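Local coordinates for protein probable glutamine synthetase (Pseudomonas aeruginosa, PDB 4HPP) that belongs to the glutamine synthetase family and holds a magnesium ion and a glutamic acid side by side in a pocket of its catalytic domain, at residues A[123-134]-A[233-244]; A[308-317]-A[328-336]. One frame throughout, in Å; residues are numbered along the deposited sequence.

Contact 1 (A[123-134]-A[233-244]). With MG (magnesium ion), chain B; GLU (glutamic acid), chain D.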
loop_
_atom_site.group_PDB
_atom_site.type_symbol
_atom_site.label_atom_id
_atom_site.label_comp_id
_atom_site.label_asym_id
_atom_site.label_seq_id
_atom_site.Cartn_x
_atom_site.Cartn_y
_atom_site.Cartn_z
ATOM N N GLY A 123 -58.890 18.383 -20.303
ATOM C CA GLY A 123 -58.393 17.634 -21.485
ATOM C C GLY A 123 -56.912 17.661 -21.891
ATOM O O GLY A 123 -56.573 17.160 -22.964
ATOM N N LEU A 124 -56.041 18.210 -21.033
ATOM C CA LEU A 124 -54.585 18.287 -21.276
ATOM C C LEU A 124 -53.722 17.293 -20.428
ATOM O O LEU A 124 -53.844 17.231 -19.201
ATOM C CB LEU A 124 -54.117 19.721 -21.040
ATOM C CG LEU A 124 -55.054 20.815 -21.534
ATOM C CD1 LEU A 124 -54.457 22.186 -21.291
ATOM C CD2 LEU A 124 -55.277 20.609 -23.019
ATOM N N GLN A 125 -52.892 16.504 -21.100
ATOM C CA GLN A 125 -51.846 15.705 -20.482
ATOM C C GLN A 125 -50.612 16.591 -20.393
ATOM O O GLN A 125 -50.338 17.353 -21.313
ATOM C CB GLN A 125 -51.475 14.521 -21.361
ATOM C CG GLN A 125 -52.648 13.828 -22.033
ATOM C CD GLN A 125 -53.249 12.679 -21.235
ATOM O OE1 GLN A 125 -53.976 12.899 -20.259
ATOM N NE2 GLN A 125 -52.974 11.437 -21.671
ATOM N N VAL A 126 -49.847 16.482 -19.310
ATOM C CA VAL A 126 -48.586 17.227 -19.225
ATOM C C VAL A 126 -47.355 16.375 -19.400
ATOM O O VAL A 126 -47.142 15.403 -18.672
ATOM C CB VAL A 126 -48.505 18.081 -17.962
ATOM C CG1 VAL A 126 -47.183 18.840 -17.945
ATOM C CG2 VAL A 126 -49.687 19.059 -17.969
ATOM N N ILE A 127 -46.544 16.746 -20.379
ATOM C CA ILE A 127 -45.412 15.944 -20.772
ATOM C C ILE A 127 -44.230 16.833 -20.571
ATOM O O ILE A 127 -44.172 17.918 -21.182
ATOM C CB ILE A 127 -45.469 15.616 -22.269
ATOM C CG1 ILE A 127 -46.727 14.812 -22.613
ATOM C CG2 ILE A 127 -44.208 14.874 -22.676
ATOM C CD1 ILE A 127 -46.563 13.299 -22.593
ATOM N N ALA A 128 -43.286 16.361 -19.756
ATOM C CA ALA A 128 -42.124 17.155 -19.395
ATOM C C ALA A 128 -40.861 16.331 -19.198
ATOM O O ALA A 128 -40.896 15.124 -18.885
ATOM C CB ALA A 128 -42.392 18.014 -18.152
ATOM N N ALA A 129 -39.748 17.037 -19.369
ATOM C CA ALA A 129 -38.416 16.512 -19.094
ATOM C C ALA A 129 -37.521 17.650 -18.549
ATOM O O ALA A 129 -37.529 18.778 -19.059
ATOM C CB ALA A 129 -37.827 15.846 -20.334
ATOM N N PHE A 130 -36.850 17.348 -17.442
ATOM C CA PHE A 130 -35.846 18.215 -16.812
ATOM C C PHE A 130 -34.422 17.844 -17.314
ATOM O O PHE A 130 -34.056 16.655 -17.336
ATOM C CB PHE A 130 -35.867 18.029 -15.310
ATOM C CG PHE A 130 -37.114 18.466 -14.630
ATOM C CD1 PHE A 130 -37.134 19.672 -13.893
ATOM C CD2 PHE A 130 -38.249 17.658 -14.636
ATOM C CE1 PHE A 130 -38.269 20.075 -13.175
ATOM C CE2 PHE A 130 -39.391 18.058 -13.940
ATOM C CZ PHE A 130 -39.414 19.265 -13.197
ATOM N N GLU A 131 -33.640 18.854 -17.713
ATOM C CA GLU A 131 -32.273 18.642 -18.143
ATOM C C GLU A 131 -31.447 19.144 -16.987
ATOM O O GLU A 131 -31.732 20.223 -16.448
ATOM C CB GLU A 131 -31.926 19.459 -19.395
ATOM C CG GLU A 131 -32.589 19.047 -20.727
ATOM C CD GLU A 131 -32.057 19.869 -21.934
ATOM O OE1 GLU A 131 -32.341 19.451 -23.071
ATOM O OE2 GLU A 131 -31.335 20.911 -21.774
ATOM N N HIS A 132 -30.424 18.370 -16.620
ATOM C CA HIS A 132 -29.656 18.627 -15.443
ATOM C C HIS A 132 -28.204 18.809 -15.743
ATOM O O HIS A 132 -27.632 18.007 -16.495
ATOM C CB HIS A 132 -29.833 17.495 -14.476
ATOM C CG HIS A 132 -31.209 17.454 -13.810
ATOM N ND1 HIS A 132 -32.144 16.500 -14.110
ATOM C CD2 HIS A 132 -31.749 18.218 -12.771
ATOM C CE1 HIS A 132 -33.229 16.678 -13.328
ATOM N NE2 HIS A 132 -32.985 17.735 -12.515
ATOM N N GLU A 133 -27.590 19.874 -15.185
ATOM C CA GLU A 133 -26.165 20.045 -15.314
ATOM C C GLU A 133 -25.516 19.957 -13.913
ATOM O O GLU A 133 -26.125 20.330 -12.896
ATOM C CB GLU A 133 -25.832 21.331 -16.029
ATOM C CG GLU A 133 -26.131 21.335 -17.527
ATOM C CD GLU A 133 -26.152 22.753 -18.103
ATOM O OE1 GLU A 133 -26.149 23.744 -17.307
ATOM O OE2 GLU A 133 -26.195 22.881 -19.363
ATOM N N PHE A 134 -24.298 19.422 -13.857
ATOM C CA PHE A 134 -23.615 19.252 -12.590
ATOM C C PHE A 134 -22.087 19.263 -12.753
ATOM O O PHE A 134 -21.535 19.089 -13.882
ATOM C CB PHE A 134 -24.103 17.955 -11.898
ATOM C CG PHE A 134 -23.781 16.668 -12.681
ATOM C CD1 PHE A 134 -24.679 16.164 -13.652
ATOM C CD2 PHE A 134 -22.618 15.937 -12.404
ATOM C CE1 PHE A 134 -24.395 15.028 -14.341
ATOM C CE2 PHE A 134 -22.350 14.776 -13.098
ATOM C CZ PHE A 134 -23.215 14.334 -14.074
ATOM N N ASN A 233 -24.738 26.033 -13.311
ATOM C CA ASN A 233 -25.409 24.763 -13.513
ATOM C C ASN A 233 -26.909 25.114 -13.603
ATOM O O ASN A 233 -27.551 25.480 -12.594
ATOM C CB ASN A 233 -25.159 23.743 -12.361
ATOM C CG ASN A 233 -23.693 23.225 -12.241
ATOM O OD1 ASN A 233 -23.072 22.768 -13.226
ATOM N ND2 ASN A 233 -23.143 23.260 -10.986
ATOM N N GLY A 234 -27.471 25.013 -14.812
ATOM C CA GLY A 234 -28.893 25.223 -15.026
ATOM C C GLY A 234 -29.690 23.930 -14.913
ATOM O O GLY A 234 -29.123 22.854 -14.817
ATOM N N VAL A 235 -31.010 24.074 -14.867
ATOM C CA VAL A 235 -31.960 23.012 -15.009
ATOM C C VAL A 235 -32.915 23.594 -16.043
ATOM O O VAL A 235 -33.330 24.720 -15.902
ATOM C CB VAL A 235 -32.711 22.711 -13.691
ATOM C CG1 VAL A 235 -34.032 21.943 -13.946
ATOM C CG2 VAL A 235 -31.849 21.904 -12.725
ATOM N N HIS A 236 -33.261 22.841 -17.078
ATOM C CA HIS A 236 -34.211 23.331 -18.072
ATOM C C HIS A 236 -35.356 22.401 -18.170
ATOM O O HIS A 236 -35.194 21.187 -18.247
ATOM C CB HIS A 236 -33.597 23.482 -19.464
ATOM C CG HIS A 236 -32.467 24.467 -19.540
ATOM N ND1 HIS A 236 -31.502 24.377 -20.480
ATOM C CD2 HIS A 236 -32.136 25.578 -18.733
ATOM C CE1 HIS A 236 -30.596 25.385 -20.294
ATOM N NE2 HIS A 236 -30.979 26.111 -19.228
ATOM N N LEU A 237 -36.546 22.959 -18.225
ATOM C CA LEU A 237 -37.716 22.130 -18.183
ATOM C C LEU A 237 -38.320 22.267 -19.572
ATOM O O LEU A 237 -38.616 23.382 -19.957
ATOM C CB LEU A 237 -38.636 22.665 -17.081
ATOM C CG LEU A 237 -40.051 22.180 -16.918
ATOM C CD1 LEU A 237 -40.066 20.660 -16.776
ATOM C CD2 LEU A 237 -40.638 22.845 -15.692
ATOM N N HIS A 238 -38.432 21.156 -20.319
ATOM C CA HIS A 238 -39.168 21.099 -21.594
ATOM C C HIS A 238 -40.551 20.627 -21.363
ATOM O O HIS A 238 -40.745 19.569 -20.788
ATOM C CB HIS A 238 -38.514 20.114 -22.543
ATOM C CG HIS A 238 -37.148 20.525 -22.969
ATOM N ND1 HIS A 238 -36.934 21.325 -24.051
ATOM C CD2 HIS A 238 -35.905 20.260 -22.413
ATOM C CE1 HIS A 238 -35.614 21.567 -24.188
ATOM N NE2 HIS A 238 -34.970 20.893 -23.195
ATOM N N LEU A 239 -41.523 21.423 -21.768
ATOM C CA LEU A 239 -42.946 21.074 -21.605
ATOM C C LEU A 239 -43.663 21.054 -22.933
ATOM O O LEU A 239 -43.497 21.965 -23.753
ATOM C CB LEU A 239 -43.661 22.015 -20.669
ATOM C CG LEU A 239 -43.225 21.765 -19.224
ATOM C CD1 LEU A 239 -43.476 22.991 -18.350
ATOM C CD2 LEU A 239 -43.952 20.551 -18.689
ATOM N N SER A 240 -44.363 19.948 -23.175
ATOM C CA SER A 240 -45.313 19.846 -24.272
ATOM C C SER A 240 -46.660 19.546 -23.618
ATOM O O SER A 240 -46.723 19.046 -22.477
ATOM C CB SER A 240 -44.882 18.815 -25.326
ATOM O OG SER A 240 -45.124 17.471 -24.939
ATOM N N LEU A 241 -47.717 19.941 -24.310
ATOM C CA LEU A 241 -49.092 19.764 -23.833
ATOM C C LEU A 241 -49.848 18.940 -24.867
ATOM O O LEU A 241 -49.811 19.296 -26.036
ATOM C CB LEU A 241 -49.760 21.137 -23.668
ATOM C CG LEU A 241 -49.544 21.904 -22.365
ATOM C CD1 LEU A 241 -50.562 23.038 -22.236
ATOM C CD2 LEU A 241 -49.650 20.975 -21.178
ATOM N N GLN A 242 -50.512 17.859 -24.465
ATOM C CA GLN A 242 -51.171 16.939 -25.428
ATOM C C GLN A 242 -52.617 16.621 -25.094
ATOM O O GLN A 242 -52.965 16.380 -23.939
ATOM C CB GLN A 242 -50.452 15.601 -25.533
ATOM C CG GLN A 242 -49.098 15.615 -26.207
ATOM C CD GLN A 242 -48.328 14.339 -25.918
ATOM O OE1 GLN A 242 -48.868 13.391 -25.323
ATOM N NE2 GLN A 242 -47.068 14.293 -26.348
ATOM N N HIS A 243 -53.456 16.578 -26.125
ATOM C CA HIS A 243 -54.805 16.051 -25.976
ATOM C C HIS A 243 -54.693 14.672 -25.365
ATOM O O HIS A 243 -53.725 13.956 -25.642
ATOM C CB HIS A 243 -55.535 16.040 -27.318
ATOM C CG HIS A 243 -56.813 15.248 -27.300
ATOM N ND1 HIS A 243 -57.046 14.235 -28.154
ATOM C CD2 HIS A 243 -57.930 15.330 -26.464
ATOM C CE1 HIS A 243 -58.255 13.697 -27.888
ATOM N NE2 HIS A 243 -58.792 14.370 -26.851
ATOM N N ALA A 244 -55.646 14.316 -24.497
ATOM C CA ALA A 244 -55.663 13.012 -23.801
ATOM C C ALA A 244 -55.575 11.806 -24.781
ATOM O O ALA A 244 -56.421 10.910 -24.753
ATOM C CB ALA A 244 -56.892 12.919 -22.882
HETATM MG MG MG B . -26.916 22.330 -21.334
HETATM N N GLU D . -25.235 26.269 -17.960
HETATM C CA GLU D . -26.385 27.094 -18.512
HETATM C C GLU D . -27.492 27.473 -17.503
HETATM O O GLU D . -27.225 27.873 -16.376
HETATM C CB GLU D . -27.016 26.382 -19.701
HETATM C CG GLU D . -26.134 26.351 -20.919
HETATM C CD GLU D . -26.686 25.466 -21.987
HETATM O OE1 GLU D . -27.051 26.021 -23.035
HETATM O OE2 GLU D . -26.771 24.232 -21.774
HETATM O OXT GLU D . -28.695 27.380 -17.774
HETATM O O HOH W 1 -31.754 23.217 -22.998
HETATM O O HOH W 2 -28.814 20.957 -12.500
#
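Glu133 and Gly234 meet where the backbone N of Gly234 donates to Glu133 OE1 at 3.1 Å, reaching that oxygen on its anti side and 26° out of the carboxylate plane. The same OE1 accepts a hydrogen bond from the amino N of the bound glutamic acid at 2.8 Å, and Glu133 OE2 binds the magnesium ion at 2.2 Å, so one carboxylate serves ligand and metal with different oxygens. Glu180 and Glu187 also bind the metal. Further along, at the Glu131/His236 pair, His236 NE2 donates to OXT of the glutamic acid at 3.0 Å. The far nitrogen of this ring, ND1, is hydrogen-bonded to a water that donates to Glu131 OE2, so both ring nitrogens have partners, which would limit rotation of the imidazole. Glu131, extended beyond CG, brings its other oxygen to the edge of the next histidine: His238 NE2 gives OE1 a weak bond of 3.0 Å, while ND1 of that ring is tied to Asn330. Glu131, His236 and His238 lie on one face of an antiparallel pair in the curved sheet of the glutamine synthetase catalytic domain, strands 124-134 and 235-243 being joined by two backbone bonds at each hydrogen-bonded pair from Gln125/Gln242 to Glu131/His236. The reverse face is mostly apolar. Leu237 CD1 sits over the centre of the Phe130 ring in a CH-pi contact, 9° off the normal, and Val235 CG1 touches the ring edge at Phe130 CD1, 3.8 Å away. Farther along, Val126 CG2 and Leu241 CD2 lie side by side at 3.7 Å. Helix 342-358 packs on Val126, Phe130 and Leu239.

Contact 2 (A[308-317]-A[328-336])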
loop_
_atom_site.group_PDB
_atom_site.type_symbol
_atom_site.label_atom_id
_atom_site.label_comp_id
_atom_site.label_asym_id
_atom_site.label_seq_id
_atom_site.Cartn_x
_atom_site.Cartn_y
_atom_site.Cartn_z
ATOM N N ARG A 308 -30.842 31.981 -26.560
ATOM C CA ARG A 308 -30.908 31.556 -25.167
ATOM C C ARG A 308 -30.500 32.700 -24.235
ATOM O O ARG A 308 -29.780 32.517 -23.256
ATOM C CB ARG A 308 -30.021 30.341 -24.953
ATOM C CG ARG A 308 -30.353 29.191 -25.868
ATOM C CD ARG A 308 -29.187 28.234 -25.978
ATOM N NE ARG A 308 -29.385 27.355 -27.130
ATOM C CZ ARG A 308 -28.952 26.102 -27.230
ATOM N NH1 ARG A 308 -28.271 25.529 -26.238
ATOM N NH2 ARG A 308 -29.207 25.422 -28.339
ATOM N N GLU A 309 -30.931 33.899 -24.581
ATOM C CA GLU A 309 -31.042 34.957 -23.600
ATOM C C GLU A 309 -32.539 35.027 -23.190
ATOM O O GLU A 309 -32.926 35.833 -22.335
ATOM C CB GLU A 309 -30.530 36.297 -24.155
ATOM C CG GLU A 309 -29.028 36.397 -24.410
ATOM C CD GLU A 309 -28.616 37.773 -24.953
ATOM O OE1 GLU A 309 -27.777 38.428 -24.300
ATOM O OE2 GLU A 309 -29.129 38.217 -26.018
ATOM N N ALA A 310 -33.370 34.166 -23.790
ATOM C CA ALA A 310 -34.821 34.195 -23.549
ATOM C C ALA A 310 -35.124 33.311 -22.345
ATOM O O ALA A 310 -34.554 32.243 -22.220
ATOM C CB ALA A 310 -35.625 33.753 -24.803
ATOM N N ALA A 311 -36.019 33.751 -21.474
ATOM C CA ALA A 311 -36.444 32.947 -20.336
ATOM C C ALA A 311 -37.294 31.759 -20.798
ATOM O O ALA A 311 -37.271 30.714 -20.163
ATOM C CB ALA A 311 -37.191 33.800 -19.297
ATOM N N LEU A 312 -38.024 31.895 -21.910
ATOM C CA LEU A 312 -38.878 30.790 -22.397
ATOM C C LEU A 312 -38.564 30.607 -23.847
ATOM O O LEU A 312 -38.584 31.560 -24.616
ATOM C CB LEU A 312 -40.356 31.126 -22.215
ATOM C CG LEU A 312 -41.445 30.072 -22.143
ATOM C CD1 LEU A 312 -41.269 29.154 -20.959
ATOM C CD2 LEU A 312 -42.810 30.737 -22.010
ATOM N N ARG A 313 -38.228 29.386 -24.237
ATOM C CA ARG A 313 -37.728 29.160 -25.585
ATOM C C ARG A 313 -38.516 28.080 -26.266
ATOM O O ARG A 313 -38.731 27.012 -25.714
ATOM C CB ARG A 313 -36.242 28.801 -25.558
ATOM C CG ARG A 313 -35.658 28.379 -26.909
ATOM C CD ARG A 313 -34.144 28.242 -26.845
ATOM N NE ARG A 313 -33.715 27.009 -26.171
ATOM C CZ ARG A 313 -33.497 25.834 -26.772
ATOM N NH1 ARG A 313 -33.111 24.791 -26.046
ATOM N NH2 ARG A 313 -33.664 25.696 -28.091
ATOM N N ILE A 314 -38.976 28.396 -27.463
ATOM C CA ILE A 314 -39.582 27.434 -28.363
ATOM C C ILE A 314 -38.494 26.555 -28.967
ATOM O O ILE A 314 -37.533 27.064 -29.549
ATOM C CB ILE A 314 -40.314 28.155 -29.503
ATOM C CG1 ILE A 314 -41.339 29.158 -28.942
ATOM C CG2 ILE A 314 -40.997 27.136 -30.393
ATOM C CD1 ILE A 314 -41.568 30.371 -29.823
ATOM N N CYS A 315 -38.643 25.242 -28.800
ATOM C CA CYS A 315 -37.689 24.243 -29.333
ATOM C C CYS A 315 -38.273 23.666 -30.604
ATOM O O CYS A 315 -39.073 22.695 -30.548
ATOM C CB CYS A 315 -37.413 23.090 -28.338
ATOM S SG CYS A 315 -36.756 23.604 -26.721
ATOM N N PRO A 316 -37.863 24.239 -31.751
ATOM C CA PRO A 316 -38.533 23.921 -32.994
ATOM C C PRO A 316 -38.279 22.455 -33.338
ATOM O O PRO A 316 -37.400 21.810 -32.745
ATOM C CB PRO A 316 -37.851 24.846 -34.003
ATOM C CG PRO A 316 -36.453 24.991 -33.480
ATOM C CD PRO A 316 -36.501 24.749 -31.984
ATOM N N VAL A 317 -39.063 21.929 -34.265
ATOM C CA VAL A 317 -38.902 20.544 -34.684
ATOM C C VAL A 317 -37.596 20.288 -35.501
ATOM O O VAL A 317 -37.000 21.217 -36.051
ATOM C CB VAL A 317 -40.177 20.068 -35.403
ATOM C CG1 VAL A 317 -41.300 19.895 -34.376
ATOM C CG2 VAL A 317 -40.558 21.043 -36.520
ATOM N N GLN A 328 -42.310 16.317 -30.979
ATOM C CA GLN A 328 -41.047 16.763 -30.386
ATOM C C GLN A 328 -41.048 18.278 -30.152
ATOM O O GLN A 328 -40.078 18.841 -29.640
ATOM C CB GLN A 328 -39.854 16.342 -31.260
ATOM C CG GLN A 328 -40.126 16.487 -32.749
ATOM C CD GLN A 328 -38.900 16.794 -33.582
ATOM O OE1 GLN A 328 -38.150 17.722 -33.271
ATOM N NE2 GLN A 328 -38.718 16.051 -34.685
ATOM N N TYR A 329 -42.143 18.931 -30.530
ATOM C CA TYR A 329 -42.305 20.363 -30.323
ATOM C C TYR A 329 -42.667 20.643 -28.872
ATOM O O TYR A 329 -43.600 20.040 -28.290
ATOM C CB TYR A 329 -43.397 20.894 -31.222
ATOM C CG TYR A 329 -43.543 22.387 -31.178
ATOM C CD1 TYR A 329 -42.902 23.204 -32.134
ATOM C CD2 TYR A 329 -44.348 22.990 -30.197
ATOM C CE1 TYR A 329 -43.059 24.585 -32.109
ATOM C CE2 TYR A 329 -44.510 24.361 -30.160
ATOM C CZ TYR A 329 -43.868 25.152 -31.111
ATOM O OH TYR A 329 -44.056 26.500 -31.028
ATOM N N ASN A 330 -41.917 21.565 -28.287
ATOM C CA ASN A 330 -42.104 21.853 -26.906
ATOM C C ASN A 330 -41.595 23.243 -26.584
ATOM O O ASN A 330 -41.025 23.923 -27.459
ATOM C CB ASN A 330 -41.449 20.757 -26.024
ATOM C CG ASN A 330 -39.931 20.852 -25.981
ATOM O OD1 ASN A 330 -39.350 21.768 -25.355
ATOM N ND2 ASN A 330 -39.275 19.896 -26.621
ATOM N N LEU A 331 -41.815 23.642 -25.335
ATOM C CA LEU A 331 -41.300 24.883 -24.798
ATOM C C LEU A 331 -40.435 24.665 -23.554
ATOM O O LEU A 331 -40.826 24.022 -22.557
ATOM C CB LEU A 331 -42.466 25.833 -24.487
ATOM C CG LEU A 331 -43.241 26.401 -25.697
ATOM C CD1 LEU A 331 -44.739 26.333 -25.478
ATOM C CD2 LEU A 331 -42.819 27.836 -25.879
ATOM N N GLU A 332 -39.277 25.274 -23.613
ATOM C CA GLU A 332 -38.273 25.193 -22.619
ATOM C C GLU A 332 -38.185 26.475 -21.757
ATOM O O GLU A 332 -37.847 27.568 -22.263
ATOM C CB GLU A 332 -36.963 24.944 -23.347
ATOM C CG GLU A 332 -35.745 25.474 -22.640
ATOM C CD GLU A 332 -34.481 24.778 -23.082
ATOM O OE1 GLU A 332 -34.290 23.578 -22.762
ATOM O OE2 GLU A 332 -33.667 25.442 -23.731
ATOM N N PHE A 333 -38.495 26.303 -20.457
ATOM C CA PHE A 333 -38.329 27.275 -19.344
ATOM C C PHE A 333 -36.892 27.178 -18.794
ATOM O O PHE A 333 -36.378 26.085 -18.555
ATOM C CB PHE A 333 -39.387 26.966 -18.251
ATOM C CG PHE A 333 -39.356 27.876 -17.028
ATOM C CD1 PHE A 333 -38.388 27.713 -16.021
ATOM C CD2 PHE A 333 -40.336 28.874 -16.856
ATOM C CE1 PHE A 333 -38.362 28.542 -14.896
ATOM C CE2 PHE A 333 -40.325 29.693 -15.735
ATOM C CZ PHE A 333 -39.344 29.515 -14.753
ATOM N N ARG A 334 -36.248 28.319 -18.580
ATOM C CA ARG A 334 -34.804 28.307 -18.421
ATOM C C ARG A 334 -34.323 28.849 -17.094
ATOM O O ARG A 334 -33.240 28.437 -16.635
ATOM C CB ARG A 334 -34.094 29.001 -19.597
ATOM C CG ARG A 334 -34.477 28.405 -20.929
ATOM C CD ARG A 334 -33.691 28.937 -22.110
ATOM N NE ARG A 334 -32.452 28.201 -22.321
ATOM C CZ ARG A 334 -31.250 28.724 -22.111
ATOM N NH1 ARG A 334 -30.144 27.992 -22.325
ATOM N NH2 ARG A 334 -31.168 29.997 -21.693
ATOM N N PRO A 335 -35.112 29.745 -16.456
ATOM C CA PRO A 335 -34.616 30.272 -15.173
ATOM C C PRO A 335 -34.896 29.303 -14.005
ATOM O O PRO A 335 -35.658 29.576 -13.051
ATOM C CB PRO A 335 -35.284 31.652 -15.060
ATOM C CG PRO A 335 -36.137 31.810 -16.293
ATOM C CD PRO A 335 -36.334 30.444 -16.887
ATOM N N MET A 336 -34.255 28.142 -14.102
ATOM C CA MET A 336 -34.514 27.072 -13.160
ATOM C C MET A 336 -33.193 26.433 -12.844
ATOM O O MET A 336 -32.301 26.449 -13.691
ATOM C CB MET A 336 -35.499 26.083 -13.734
ATOM C CG MET A 336 -35.972 25.109 -12.679
ATOM S SD MET A 336 -37.062 23.822 -13.324
ATOM C CE MET A 336 -38.696 24.627 -13.320
#
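Glu332 OE2 is gripped by two arginines. Arg313 approaches from the neighbouring strand, its NE giving OE2 a weak bond of 2.9 Å and its NH1 a salt bridge modelled at 2.5 Å to the same oxygen, a length short enough to be doubtful. From its own strand, Arg334 NE adds a long, weak salt bridge to Glu332 OE2 at 3.3 Å. The setting is a beta hairpin with a long connection, strands 312-315 and 330-334 running antiparallel, and the Arg313/Glu332 pair is also clasped by two backbone bonds, the shorter from Arg313 N to Glu332 O at 2.7 Å. A bend at chi3 (76°) turns the Arg313 guanidinium so that its edge meets OE2, the two planes standing 68° apart. Cys315 SG and Arg308 NH2 lie above opposite faces of that guanidinium, each offset toward its rim. Arg308 NH2 itself is salt-bridged to Asp65 of the second subunit. The methylene CB of Arg308 rests on a face of the Arg334 guanidinium, offset toward the rim and 3.5 Å from Arg334 CZ; both arginines line the glutamic acid pocket. On the other side of the hairpin the contacts are apolar: Ile314 CG1 runs beside Leu331 CD2 at 3.6 Å, and Leu312 and Phe333 are backed by helix 261-281. Ile314 sends its second branch obliquely to the phenol of Tyr329, with CG2 3.6 Å from Tyr329 CZ.

Both segments of contact 1 precede those of contact 2 in the chain, and the centres of the two contacts lie about 10 Å apart in one mixed sheet of the catalytic domain. Strand 235-243 of contact 1 is the antiparallel neighbour of strand 330-336 of contact 2, so the order across this part of the sheet is 124-137, 235-243, 330-336 and 312-315. The seam between them is drawn together by backbone bonds, among them a probable one from Leu239 N to Leu331 O at 2.8 Å. Helix 342-358 packs against both contacts. Together they bring Glu133 of strand 124-137, His236 of strand 235-243, Arg334 near the end of strand 330-334 and Arg308, shortly before strand 312-315, to one ligand site.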